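Local coordinates for CmeC (Campylobacter jejuni, PDB 4MT4), which forms the trimeric outer membrane channel of the outer membrane factor family, through which an efflux system probably expels its substrates from the cell, at the interface of chains A and B. Numbering follows the deposited sequence. Chains: chain A/B, CmeC.

The interface of chains A and B. Residues chain A 363-364, 366-367, 369-370; chain B 230, 234, 243-244.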
loop_
_atom_site.group_PDB
_atom_site.type_symbol
_atom_site.label_atom_id
_atom_site.label_comp_id
_atom_site.label_asym_id
_atom_site.label_seq_id
_atom_site.Cartn_x
_atom_site.Cartn_y
_atom_site.Cartn_z
ATOM N N ILE A 363 -17.528 -3.762 -10.167
ATOM C CA ILE A 363 -17.336 -2.634 -11.073
ATOM C C ILE A 363 -15.972 -2.685 -11.754
ATOM O O ILE A 363 -15.867 -2.514 -12.971
ATOM C CB ILE A 363 -17.470 -1.285 -10.333
ATOM C CG1 ILE A 363 -18.834 -1.175 -9.650
ATOM C CG2 ILE A 363 -17.259 -0.123 -11.289
ATOM C CD1 ILE A 363 -20.009 -1.425 -10.566
ATOM N N THR A 364 -14.933 -2.922 -10.959
ATOM C CA THR A 364 -13.566 -2.978 -11.462
ATOM C C THR A 364 -13.390 -4.121 -12.460
ATOM O O THR A 364 -12.747 -3.956 -13.496
ATOM C CB THR A 364 -12.554 -3.142 -10.309
ATOM O OG1 THR A 364 -12.670 -2.033 -9.408
ATOM C CG2 THR A 364 -11.133 -3.208 -10.841
ATOM N N PHE A 366 -15.708 -5.593 -14.390
ATOM C CA PHE A 366 -16.386 -5.226 -15.629
ATOM C C PHE A 366 -15.626 -4.141 -16.383
ATOM O O PHE A 366 -15.712 -4.048 -17.608
ATOM C CB PHE A 366 -17.816 -4.759 -15.335
ATOM C CG PHE A 366 -18.819 -5.876 -15.282
ATOM C CD1 PHE A 366 -18.700 -6.890 -14.347
ATOM C CD2 PHE A 366 -19.888 -5.906 -16.164
ATOM C CE1 PHE A 366 -19.624 -7.920 -14.298
ATOM C CE2 PHE A 366 -20.815 -6.927 -16.116
ATOM C CZ PHE A 366 -20.683 -7.938 -15.183
ATOM N N GLY A 367 -14.886 -3.321 -15.644
ATOM C CA GLY A 367 -14.059 -2.297 -16.250
ATOM C C GLY A 367 -12.848 -2.922 -16.911
ATOM O O GLY A 367 -12.442 -2.516 -17.997
ATOM N N ILE A 369 -12.682 -6.050 -18.020
ATOM C CA ILE A 369 -13.167 -6.840 -19.147
ATOM C C ILE A 369 -13.369 -5.972 -20.387
ATOM O O ILE A 369 -13.009 -6.370 -21.497
ATOM C CB ILE A 369 -14.490 -7.556 -18.800
ATOM C CG1 ILE A 369 -14.260 -8.588 -17.694
ATOM C CG2 ILE A 369 -15.082 -8.237 -20.023
ATOM C CD1 ILE A 369 -15.517 -9.309 -17.270
ATOM N N ARG A 370 -13.933 -4.783 -20.194
ATOM C CA ARG A 370 -14.166 -3.871 -21.307
ATOM C C ARG A 370 -12.862 -3.471 -21.984
ATOM O O ARG A 370 -12.725 -3.595 -23.200
ATOM C CB ARG A 370 -14.901 -2.612 -20.850
ATOM C CG ARG A 370 -15.095 -1.600 -21.971
ATOM C CD ARG A 370 -15.635 -0.273 -21.474
ATOM N NE ARG A 370 -16.086 0.574 -22.573
ATOM C CZ ARG A 370 -16.940 1.584 -22.437
ATOM N NH1 ARG A 370 -17.444 1.873 -21.244
ATOM N NH2 ARG A 370 -17.296 2.301 -23.494
ATOM N N LYS B 230 -12.645 3.915 -19.207
ATOM C CA LYS B 230 -12.756 2.902 -18.165
ATOM C C LYS B 230 -12.586 3.516 -16.781
ATOM O O LYS B 230 -13.339 3.208 -15.858
ATOM C CB LYS B 230 -11.714 1.801 -18.372
ATOM C CG LYS B 230 -11.442 0.963 -17.129
ATOM C CD LYS B 230 -10.137 0.189 -17.248
ATOM C CE LYS B 230 -9.766 -0.476 -15.930
ATOM N NZ LYS B 230 -8.448 -1.167 -16.004
ATOM N N ILE B 234 -15.510 3.449 -13.731
ATOM C CA ILE B 234 -15.258 2.842 -12.429
ATOM C C ILE B 234 -15.496 3.847 -11.300
ATOM O O ILE B 234 -15.923 3.481 -10.203
ATOM C CB ILE B 234 -13.815 2.285 -12.348
ATOM C CG1 ILE B 234 -13.629 1.142 -13.350
ATOM C CG2 ILE B 234 -13.492 1.794 -10.946
ATOM C CD1 ILE B 234 -12.273 0.467 -13.271
ATOM N N ILE B 243 -20.999 0.535 -17.929
ATOM C CA ILE B 243 -19.571 0.273 -17.807
ATOM C C ILE B 243 -19.048 -0.471 -19.027
ATOM O O ILE B 243 -17.971 -0.168 -19.531
ATOM C CB ILE B 243 -19.266 -0.542 -16.535
ATOM C CG1 ILE B 243 -19.588 0.284 -15.289
ATOM C CG2 ILE B 243 -17.811 -0.998 -16.512
ATOM C CD1 ILE B 243 -19.630 -0.527 -14.026
ATOM N N LEU B 244 -19.827 -1.432 -19.510
ATOM C CA LEU B 244 -19.398 -2.286 -20.611
ATOM C C LEU B 244 -19.484 -1.630 -21.989
ATOM O O LEU B 244 -18.550 -1.735 -22.785
ATOM C CB LEU B 244 -20.222 -3.576 -20.624
ATOM C CG LEU B 244 -19.715 -4.758 -19.799
ATOM C CD1 LEU B 244 -20.717 -5.901 -19.835
ATOM C CD2 LEU B 244 -18.365 -5.218 -20.319
#
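The carbonyl oxygen O of B:Ile243 accepts a hydrogen bond from the guanidinium nitrogen NH1 of A:Arg370 at 2.7 Å. The bond is bent, 134° at the hydrogen; the donor stands above the carbonyl plane, well off either lone pair, and the oxygen is tilted out of the guanidinium plane. A:Arg370 reaches it with CG anti to the backbone N (chi1 177°) and the chain extended as far as NE, which carries its methylenes past the last turn of the short B helix 240-245. The next carbonyl, O of B:Leu244, lies over one face of the guanidinium, near its rim, 3.4 Å from NE. Two carbonyls close to the end of a helix thus face the arginine, and their negative ends would probably help to hold its charge. Beyond its carbonyl, the side chain of B:Ile243 lies against helix 339-405 of chain A. Its CG2 branch rests on the backbone of A:Phe366 and A:Gly367, 4.0 Å from the glycine CA, and also meets CB of A:Phe366. The other branch ends in CD1, which touches both CG2 and CD1 of A:Ile363, each at 3.6 Å, the two side chains crossing at about a right angle. B:Leu244 puts its CD1 methyl against the CD2 side of the A:Phe366 ring at 3.8 Å. On the other flank comes B helix 201-236: CA of B:Ile234 meets CG2 of A:Ile363 at 3.8 Å, CD1 of B:Ile234 lies by CA of A:Thr364, and the extended B:Lys230 runs its methylenes past O of A:Gly367, with CD 3.6 Å away. The side of A:Gly367 where a beta carbon would stand faces the CG1-CD1 arm of B:Ile234. One long helix of chain A is therefore seated between a long helix and a short one of chain B, mostly by apolar packing. The patch joins neighbouring subunits in the helical part of the trimer and probably helps to keep the channel assembled.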